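Local coordinates for alginate biosynthesis protein AlgJ (Pseudomonas putida, PDB 4O8V), which probably adds acetyl groups to the O-2 and O-3 positions of mannuronate residues in alginate, as part of an inner-membrane complex, at residues D120-P125 against G216-A221; V212-T217 against V239-E244; H247-P252 against E273-Y278. One frame throughout, in Å; residues are numbered along the deposited sequence.

Contact 1: D120-P125 against G216-A221; sequences DTHWTP and GTSYSA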
loop_
_atom_site.group_PDB
_atom_site.type_symbol
_atom_site.label_atom_id
_atom_site.label_comp_id
_atom_site.label_asym_id
_atom_site.label_seq_id
_atom_site.Cartn_x
_atom_site.Cartn_y
_atom_site.Cartn_z
ATOM N N ASP A 120 -4.956 4.141 -13.826
ATOM C CA ASP A 120 -3.721 4.067 -13.037
ATOM C C ASP A 120 -3.896 2.986 -11.967
ATOM O O ASP A 120 -5.025 2.673 -11.594
ATOM C CB ASP A 120 -3.441 5.449 -12.430
ATOM C CG ASP A 120 -2.076 5.557 -11.724
ATOM O OD1 ASP A 120 -1.966 5.109 -10.560
ATOM O OD2 ASP A 120 -1.137 6.133 -12.337
ATOM N N THR A 121 -2.807 2.399 -11.485
ATOM C CA THR A 121 -2.909 1.367 -10.456
ATOM C C THR A 121 -3.327 1.923 -9.096
ATOM O O THR A 121 -3.807 1.178 -8.240
ATOM C CB THR A 121 -1.564 0.619 -10.248
ATOM O OG1 THR A 121 -0.581 1.554 -9.802
ATOM C CG2 THR A 121 -1.117 -0.043 -11.542
ATOM N N HIS A 122 -3.134 3.219 -8.876
ATOM C CA HIS A 122 -3.157 3.732 -7.503
ATOM C C HIS A 122 -4.507 4.232 -7.004
ATOM O O HIS A 122 -5.389 4.595 -7.778
ATOM C CB HIS A 122 -2.135 4.860 -7.355
ATOM C CG HIS A 122 -0.722 4.395 -7.542
ATOM N ND1 HIS A 122 -0.012 4.607 -8.705
ATOM C CD2 HIS A 122 0.093 3.691 -6.719
ATOM C CE1 HIS A 122 1.194 4.071 -8.578
ATOM N NE2 HIS A 122 1.279 3.498 -7.387
ATOM N N TRP A 123 -4.655 4.275 -5.685
ATOM C CA TRP A 123 -5.777 4.992 -5.115
ATOM C C TRP A 123 -5.723 6.475 -5.480
ATOM O O TRP A 123 -4.655 7.045 -5.721
ATOM C CB TRP A 123 -5.826 4.824 -3.588
ATOM C CG TRP A 123 -4.503 4.971 -2.855
ATOM C CD1 TRP A 123 -3.407 5.723 -3.218
ATOM C CD2 TRP A 123 -4.181 4.374 -1.587
ATOM N NE1 TRP A 123 -2.417 5.610 -2.244
ATOM C CE2 TRP A 123 -2.871 4.787 -1.241
ATOM C CE3 TRP A 123 -4.873 3.513 -0.722
ATOM C CZ2 TRP A 123 -2.232 4.364 -0.056
ATOM C CZ3 TRP A 123 -4.236 3.101 0.460
ATOM C CH2 TRP A 123 -2.922 3.523 0.766
ATOM N N THR A 124 -6.902 7.081 -5.547
ATOM C CA THR A 124 -7.046 8.526 -5.606
ATOM C C THR A 124 -6.711 9.152 -4.261
ATOM O O THR A 124 -6.667 8.456 -3.243
ATOM C CB THR A 124 -8.498 8.942 -5.963
ATOM O OG1 THR A 124 -9.371 8.562 -4.887
ATOM C CG2 THR A 124 -8.957 8.304 -7.306
ATOM N N PRO A 125 -6.487 10.468 -4.249
ATOM C CA PRO A 125 -6.247 11.111 -2.957
ATOM C C PRO A 125 -7.388 10.884 -1.960
ATOM O O PRO A 125 -7.126 10.691 -0.771
ATOM C CB PRO A 125 -6.123 12.578 -3.324
ATOM C CG PRO A 125 -5.627 12.556 -4.733
ATOM C CD PRO A 125 -6.264 11.396 -5.375
ATOM N N GLY A 216 6.460 1.536 2.486
ATOM C CA GLY A 216 5.617 0.965 1.459
ATOM C C GLY A 216 6.113 1.203 0.048
ATOM O O GLY A 216 7.318 1.340 -0.213
ATOM N N THR A 217 5.152 1.238 -0.869
ATOM C CA THR A 217 5.406 1.281 -2.297
ATOM C C THR A 217 5.097 2.666 -2.840
ATOM O O THR A 217 5.081 3.660 -2.098
ATOM C CB THR A 217 4.532 0.245 -3.072
ATOM O OG1 THR A 217 3.159 0.649 -2.987
ATOM C CG2 THR A 217 4.681 -1.154 -2.472
ATOM N N SER A 218 4.906 2.735 -4.155
ATOM C CA SER A 218 4.476 3.980 -4.790
ATOM C C SER A 218 3.128 4.466 -4.257
ATOM O O SER A 218 2.828 5.665 -4.362
ATOM C CB SER A 218 4.418 3.795 -6.317
ATOM O OG SER A 218 3.600 2.697 -6.675
ATOM N N TYR A 219 2.312 3.577 -3.676
ATOM C CA TYR A 219 1.060 4.039 -3.027
ATOM C C TYR A 219 1.389 5.058 -1.935
ATOM O O TYR A 219 0.625 6.011 -1.689
ATOM C CB TYR A 219 0.243 2.881 -2.419
ATOM C CG TYR A 219 -0.526 2.053 -3.420
ATOM C CD1 TYR A 219 0.094 0.994 -4.078
ATOM C CD2 TYR A 219 -1.873 2.333 -3.725
ATOM C CE1 TYR A 219 -0.592 0.218 -5.009
ATOM C CE2 TYR A 219 -2.583 1.543 -4.666
ATOM C CZ TYR A 219 -1.932 0.494 -5.295
ATOM O OH TYR A 219 -2.590 -0.275 -6.229
ATOM N N SER A 220 2.554 4.880 -1.312
ATOM C CA SER A 220 2.979 5.728 -0.190
ATOM C C SER A 220 4.053 6.726 -0.571
ATOM O O SER A 220 4.173 7.767 0.062
ATOM C CB SER A 220 3.525 4.866 0.966
ATOM O OG SER A 220 2.510 4.062 1.532
ATOM N N ALA A 221 4.875 6.389 -1.567
ATOM C CA ALA A 221 5.989 7.259 -1.925
ATOM C C ALA A 221 5.579 8.421 -2.804
ATOM O O ALA A 221 6.235 9.448 -2.814
ATOM C CB ALA A 221 7.105 6.454 -2.634
#
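Tyr219 packs against both His122 and Trp123, in two edge-to-face (T-shaped) pairs. The imidazole edge meets one tyrosine face, with His122 CD2 3.6 Å above the plane of the Tyr219 ring and over its centre, the planes at 69°. Tyr219 in turn offers its own edge to the indole, Tyr219 CD2 over the Trp123 face and offset toward the rim, the planes at 88°. Thr121 OG1 lies over the centre of one imidazole face, while Ser218 OG sits at the imidazole edge, 2.6 Å from His122 NE2; either atom could be the donor. His122 CG is anti to the carbonyl carbon (chi1 -65°), beside the backbone N, and two nitrogens of His122 grip Asp120 OD1: ND1 donates to its syn lone pair over 2.7 Å, N to its anti lone pair in an Asx turn. By similarity Ser218 is the nucleophile, His122 the proton acceptor and Asp120 a further active-site residue; their geometry fits the triad of an SGNH hydrolase-like fold. Trp123 NE1 donates in its ring plane to Tyr219 O at 3.1 Å. The 120-125 loop leads into helix 125-141, on which Trp123 packs, whereas Tyr219, on helix 218-221, leans against strand 269-275.

Contact 2: V212-T217 against V239-E244; sequences VALVGT and VANYAE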
loop_
_atom_site.group_PDB
_atom_site.type_symbol
_atom_site.label_atom_id
_atom_site.label_comp_id
_atom_site.label_asym_id
_atom_site.label_seq_id
_atom_site.Cartn_x
_atom_site.Cartn_y
_atom_site.Cartn_z
ATOM N N VAL A 212 5.972 8.067 14.319
ATOM C CA VAL A 212 5.438 7.118 13.335
ATOM C C VAL A 212 6.298 7.064 12.069
ATOM O O VAL A 212 6.704 8.107 11.553
ATOM C CB VAL A 212 3.992 7.482 12.919
ATOM C CG1 VAL A 212 3.447 6.490 11.891
ATOM C CG2 VAL A 212 3.057 7.576 14.141
ATOM N N ALA A 213 6.575 5.861 11.564
ATOM C CA ALA A 213 7.247 5.734 10.267
ATOM C C ALA A 213 6.304 5.076 9.264
ATOM O O ALA A 213 5.531 4.193 9.619
ATOM C CB ALA A 213 8.558 4.919 10.377
ATOM N N LEU A 214 6.384 5.525 8.016
ATOM C CA LEU A 214 5.591 4.950 6.928
ATOM C C LEU A 214 6.555 4.214 6.002
ATOM O O LEU A 214 7.577 4.782 5.607
ATOM C CB LEU A 214 4.819 6.044 6.163
ATOM C CG LEU A 214 4.145 5.628 4.851
ATOM C CD1 LEU A 214 3.076 4.570 5.086
ATOM C CD2 LEU A 214 3.526 6.876 4.187
ATOM N N VAL A 215 6.258 2.937 5.725
ATOM C CA VAL A 215 7.015 2.148 4.766
ATOM C C VAL A 215 6.063 1.535 3.748
ATOM O O VAL A 215 4.967 1.103 4.099
ATOM C CB VAL A 215 7.826 1.025 5.471
ATOM C CG1 VAL A 215 8.719 0.297 4.448
ATOM C CG2 VAL A 215 8.654 1.623 6.560
ATOM N N GLY A 216 6.460 1.536 2.486
ATOM C CA GLY A 216 5.617 0.965 1.459
ATOM C C GLY A 216 6.113 1.203 0.048
ATOM O O GLY A 216 7.318 1.340 -0.213
ATOM N N THR A 217 5.152 1.238 -0.869
ATOM C CA THR A 217 5.406 1.281 -2.297
ATOM C C THR A 217 5.097 2.666 -2.840
ATOM O O THR A 217 5.081 3.660 -2.098
ATOM C CB THR A 217 4.532 0.245 -3.072
ATOM O OG1 THR A 217 3.159 0.649 -2.987
ATOM C CG2 THR A 217 4.681 -1.154 -2.472
ATOM N N VAL A 239 4.843 12.111 10.830
ATOM C CA VAL A 239 5.096 10.807 10.231
ATOM C C VAL A 239 6.281 10.940 9.286
ATOM O O VAL A 239 6.319 11.875 8.477
ATOM C CB VAL A 239 3.875 10.252 9.426
ATOM C CG1 VAL A 239 4.205 8.869 8.874
ATOM C CG2 VAL A 239 2.616 10.185 10.278
ATOM N N ALA A 240 7.250 10.028 9.383
ATOM C CA ALA A 240 8.367 10.038 8.446
ATOM C C ALA A 240 8.136 9.011 7.335
ATOM O O ALA A 240 7.658 7.902 7.595
ATOM C CB ALA A 240 9.686 9.754 9.172
ATOM N N ASN A 241 8.470 9.382 6.101
ATOM C CA ASN A 241 8.220 8.509 4.950
ATOM C C ASN A 241 9.490 7.789 4.495
ATOM O O ASN A 241 10.461 8.424 4.097
ATOM C CB ASN A 241 7.646 9.292 3.777
ATOM C CG ASN A 241 6.889 8.402 2.811
ATOM O OD1 ASN A 241 6.946 7.172 2.923
ATOM N ND2 ASN A 241 6.150 9.010 1.870
ATOM N N TYR A 242 9.474 6.463 4.573
ATOM C CA TYR A 242 10.559 5.651 4.026
ATOM C C TYR A 242 10.084 4.733 2.895
ATOM O O TYR A 242 10.767 3.762 2.547
ATOM C CB TYR A 242 11.202 4.826 5.140
ATOM C CG TYR A 242 11.699 5.684 6.277
ATOM C CD1 TYR A 242 12.963 6.263 6.225
ATOM C CD2 TYR A 242 10.914 5.916 7.397
ATOM C CE1 TYR A 242 13.429 7.052 7.254
ATOM C CE2 TYR A 242 11.386 6.705 8.453
ATOM C CZ TYR A 242 12.635 7.271 8.366
ATOM O OH TYR A 242 13.109 8.055 9.390
ATOM N N ALA A 243 8.922 5.034 2.316
ATOM C CA ALA A 243 8.465 4.302 1.138
ATOM C C ALA A 243 9.318 4.580 -0.100
ATOM O O ALA A 243 10.037 5.580 -0.166
ATOM C CB ALA A 243 6.975 4.636 0.854
ATOM N N GLU A 244 9.268 3.675 -1.074
ATOM C CA GLU A 244 10.055 3.801 -2.292
ATOM C C GLU A 244 9.199 3.359 -3.455
ATOM O O GLU A 244 8.305 2.513 -3.301
ATOM C CB GLU A 244 11.335 2.944 -2.251
ATOM C CG GLU A 244 12.415 3.431 -1.306
ATOM C CD GLU A 244 13.629 2.496 -1.262
ATOM O OE1 GLU A 244 13.689 1.511 -2.040
ATOM O OE2 GLU A 244 14.528 2.759 -0.441
#
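Val212 CG1 lies 3.9 Å from Val239 CG1, and Leu214 CB lies 4.0 Å from that same Val239 methyl. In both valines CG1 is anti to the backbone N, which brings these two branches together. Strands 212-215 and 239-241 run parallel, their N-to-C directions differing by 29°, with Ala213 paired to Ala240 and Leu214 to Asn241. The evidence for pairing is the run of backbone bonds: Ala240 N to Val212 O, Leu214 N to Ala240 O (2.7 Å) and Tyr242 N to Leu214 O (2.7 Å).

The tight part is apolar: Val212, Leu214 and Val239 are all buried, and helix 227-235 covers this face through Leu231, against Leu214, and Leu228, against Val239.

Tyr242, Ala243 and Glu244, by contrast, are partly exposed. Tyr242 turns its ring edge to Ala213, with CE2 3.9 Å from Ala213 CB, and its ring also meets that of Tyr256. Past the paired strands the bonding loosens, for Glu244 N reaches Gly216 O over a longer 3.2 Å, from 40° above the carbonyl plane; the Glu244 carboxylate is salt-bridged to Lys255.

Asn241 runs beside Leu214, pointing the same way, with OD1 3.7 Å from Leu214 CD2. OD1 also accepts from Ala243 N at 3.0 Å, an Asx turn, and ND2 donates to Ser220 O. An alanine in place of Asn241 would probably leave Ala243 N and Ser220 O without these partners and the turn after the strand freer to move.

Chemically, backbone bonds set the strand alignment, while the amide of Asn241 fixes the turn and links it to helix 218-221, which begins with the probable nucleophile Ser218.

Contact 3: H247-P252 against E273-Y278; sequences HGPLLP and EFPERY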
loop_
_atom_site.group_PDB
_atom_site.type_symbol
_atom_site.label_atom_id
_atom_site.label_comp_id
_atom_site.label_asym_id
_atom_site.label_seq_id
_atom_site.Cartn_x
_atom_site.Cartn_y
_atom_site.Cartn_z
ATOM N N HIS A 247 10.017 -1.079 -6.180
ATOM C CA HIS A 247 10.740 -2.232 -5.654
ATOM C C HIS A 247 9.827 -3.149 -4.850
ATOM O O HIS A 247 10.290 -4.052 -4.166
ATOM C CB HIS A 247 11.910 -1.778 -4.776
ATOM C CG HIS A 247 12.838 -0.826 -5.464
ATOM N ND1 HIS A 247 13.720 -1.227 -6.446
ATOM C CD2 HIS A 247 13.011 0.509 -5.323
ATOM C CE1 HIS A 247 14.398 -0.180 -6.876
ATOM N NE2 HIS A 247 13.987 0.885 -6.213
ATOM N N GLY A 248 8.526 -2.908 -4.932
ATOM C CA GLY A 248 7.584 -3.680 -4.149
ATOM C C GLY A 248 7.606 -3.238 -2.702
ATOM O O GLY A 248 8.323 -2.312 -2.343
ATOM N N PRO A 249 6.788 -3.883 -1.868
ATOM C CA PRO A 249 6.562 -3.482 -0.475
ATOM C C PRO A 249 7.594 -4.031 0.514
ATOM O O PRO A 249 7.750 -3.445 1.601
ATOM C CB PRO A 249 5.175 -4.065 -0.179
ATOM C CG PRO A 249 5.109 -5.286 -1.045
ATOM C CD PRO A 249 5.802 -4.885 -2.331
ATOM N N LEU A 250 8.302 -5.103 0.155
ATOM C CA LEU A 250 9.205 -5.772 1.116
ATOM C C LEU A 250 10.603 -5.140 1.165
ATOM O O LEU A 250 11.124 -4.857 2.256
ATOM C CB LEU A 250 9.327 -7.274 0.793
ATOM C CG LEU A 250 10.281 -8.021 1.745
ATOM C CD1 LEU A 250 9.757 -7.977 3.190
ATOM C CD2 LEU A 250 10.468 -9.459 1.281
ATOM N N LEU A 251 11.215 -4.920 -0.001
ATOM C CA LEU A 251 12.573 -4.370 -0.051
ATOM C C LEU A 251 12.713 -3.029 0.688
ATOM O O LEU A 251 13.689 -2.824 1.413
ATOM C CB LEU A 251 13.052 -4.231 -1.506
ATOM C CG LEU A 251 13.926 -5.378 -2.039
ATOM C CD1 LEU A 251 13.287 -6.721 -1.768
ATOM C CD2 LEU A 251 14.204 -5.222 -3.533
ATOM N N PRO A 252 11.753 -2.100 0.520
ATOM C CA PRO A 252 11.887 -0.896 1.342
ATOM C C PRO A 252 11.773 -1.166 2.841
ATOM O O PRO A 252 12.403 -0.431 3.606
ATOM C CB PRO A 252 10.716 -0.007 0.874
ATOM C CG PRO A 252 10.426 -0.462 -0.496
ATOM C CD PRO A 252 10.653 -1.969 -0.452
ATOM N N GLU A 273 2.545 -0.293 4.298
ATOM C CA GLU A 273 1.591 -0.394 3.195
ATOM C C GLU A 273 2.044 -1.488 2.215
ATOM O O GLU A 273 3.171 -1.477 1.703
ATOM C CB GLU A 273 1.436 0.972 2.523
ATOM C CG GLU A 273 0.764 0.920 1.164
ATOM C CD GLU A 273 1.766 0.970 0.015
ATOM O OE1 GLU A 273 2.659 1.859 0.019
ATOM O OE2 GLU A 273 1.647 0.139 -0.914
ATOM N N PHE A 274 1.159 -2.459 1.999
ATOM C CA PHE A 274 1.483 -3.720 1.335
ATOM C C PHE A 274 0.280 -4.118 0.470
ATOM O O PHE A 274 -0.668 -4.731 0.962
ATOM C CB PHE A 274 1.804 -4.807 2.391
ATOM C CG PHE A 274 2.557 -6.007 1.856
ATOM C CD1 PHE A 274 2.098 -6.710 0.746
ATOM C CD2 PHE A 274 3.746 -6.438 2.474
ATOM C CE1 PHE A 274 2.797 -7.834 0.271
ATOM C CE2 PHE A 274 4.459 -7.545 1.993
ATOM C CZ PHE A 274 3.987 -8.240 0.883
ATOM N N PRO A 275 0.292 -3.749 -0.815
ATOM C CA PRO A 275 -0.855 -4.077 -1.665
ATOM C C PRO A 275 -1.010 -5.603 -1.847
ATOM O O PRO A 275 -0.003 -6.311 -1.935
ATOM C CB PRO A 275 -0.517 -3.388 -3.004
ATOM C CG PRO A 275 0.470 -2.280 -2.617
ATOM C CD PRO A 275 1.304 -2.948 -1.522
ATOM N N GLU A 276 -2.241 -6.101 -1.903
ATOM C CA GLU A 276 -2.454 -7.548 -1.855
ATOM C C GLU A 276 -1.762 -8.330 -2.981
ATOM O O GLU A 276 -1.274 -9.432 -2.749
ATOM C CB GLU A 276 -3.956 -7.869 -1.840
ATOM C CG GLU A 276 -4.699 -7.537 -3.129
ATOM C CD GLU A 276 -6.059 -8.221 -3.242
ATOM O OE1 GLU A 276 -6.118 -9.403 -3.653
ATOM O OE2 GLU A 276 -7.080 -7.570 -2.954
ATOM N N ARG A 277 -1.680 -7.759 -4.184
ATOM C CA ARG A 277 -1.158 -8.491 -5.331
ATOM C C ARG A 277 0.315 -8.882 -5.189
ATOM O O ARG A 277 0.791 -9.735 -5.924
ATOM C CB ARG A 277 -1.334 -7.676 -6.620
ATOM C CG ARG A 277 -0.344 -6.501 -6.780
ATOM C CD ARG A 277 -0.729 -5.692 -8.031
ATOM N NE ARG A 277 0.250 -4.689 -8.457
ATOM C CZ ARG A 277 0.134 -3.389 -8.188
ATOM N NH1 ARG A 277 -0.887 -2.958 -7.459
ATOM N NH2 ARG A 277 1.041 -2.526 -8.631
ATOM N N TYR A 278 1.026 -8.250 -4.259
ATOM C CA TYR A 278 2.447 -8.549 -4.057
ATOM C C TYR A 278 2.694 -9.800 -3.223
ATOM O O TYR A 278 3.815 -10.298 -3.189
ATOM C CB TYR A 278 3.169 -7.369 -3.386
ATOM C CG TYR A 278 3.369 -6.176 -4.294
ATOM C CD1 TYR A 278 4.360 -6.178 -5.280
ATOM C CD2 TYR A 278 2.557 -5.055 -4.177
ATOM C CE1 TYR A 278 4.534 -5.085 -6.120
ATOM C CE2 TYR A 278 2.721 -3.965 -5.008
ATOM C CZ TYR A 278 3.710 -3.980 -5.974
ATOM O OH TYR A 278 3.860 -2.877 -6.794
HETATM O O HOH W 1 6.785 -1.889 -7.123
#
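Gly248 and Pro249 approach strand 269-275 and the 3-10 turn of 276-278, with CA atoms 5.4 Å apart for Pro249 and Phe274 and 7.1 Å for Gly248 and Tyr278; Gly248 has a positive phi, which favours glycine.

Pro249 carries most of the contact, its ring carbons meeting two aromatic faces. CG stands over the centre of the Phe274 ring, 3.5 Å from the centroid and only 6° off the normal, a CH-pi contact. CD makes a second one with Tyr278, 3.6 Å from that centroid but 21° off the normal and displaced toward the rim, on the side of Tyr278 CG. Phe274 CG is anti to the backbone N (chi1 -162°), which sets CG on the Pro249 side. The opposite face of Tyr278 has Arg277 CG above it, also toward the rim.

The polar link runs through a water, which accepts from Gly248 N at 3.0 Å and lies 3.1 Å from Tyr278 OH. Glu273 O, beside Pro249 CB at 3.8 Å, is buried with no polar partner in the model.

The Tyr278 side chain lies about 6 Å from that of Ser218, the probable nucleophile, so this packing borders the probable active site. Phe274 meets Phe88 and Trp272 edge-to-face and touches Ile42 of helix 31-51. Pro249 O accepts from Trp272 NE1, and the contact joins the segment running into helix 250-257 to strand 269-275.

Overall arrangement
Contacts 1 and 3 are buried, each centred about 7 Å from the middle of the chain, while contact 2, about 10 Å out, is partly buried and includes the edge strand 239-241. Contacts 1 and 2 share Gly216 and Thr217, where strand 212-215 runs toward helix 218-221. Contacts 2 and 3 reach the same parallel sheet, since strands 212-215 and 269-275 are neighbours in it. Glu273 ties contact 3 to contact 1: OE2 is 2.6 Å from Thr217 OG1, and OE1 is 2.7 Å from Ser220 OG. Chemistry follows place: polar side-chain bonds and aromatic rings at the probable active site, backbone pairing in contact 2, proline-aromatic packing in contact 3.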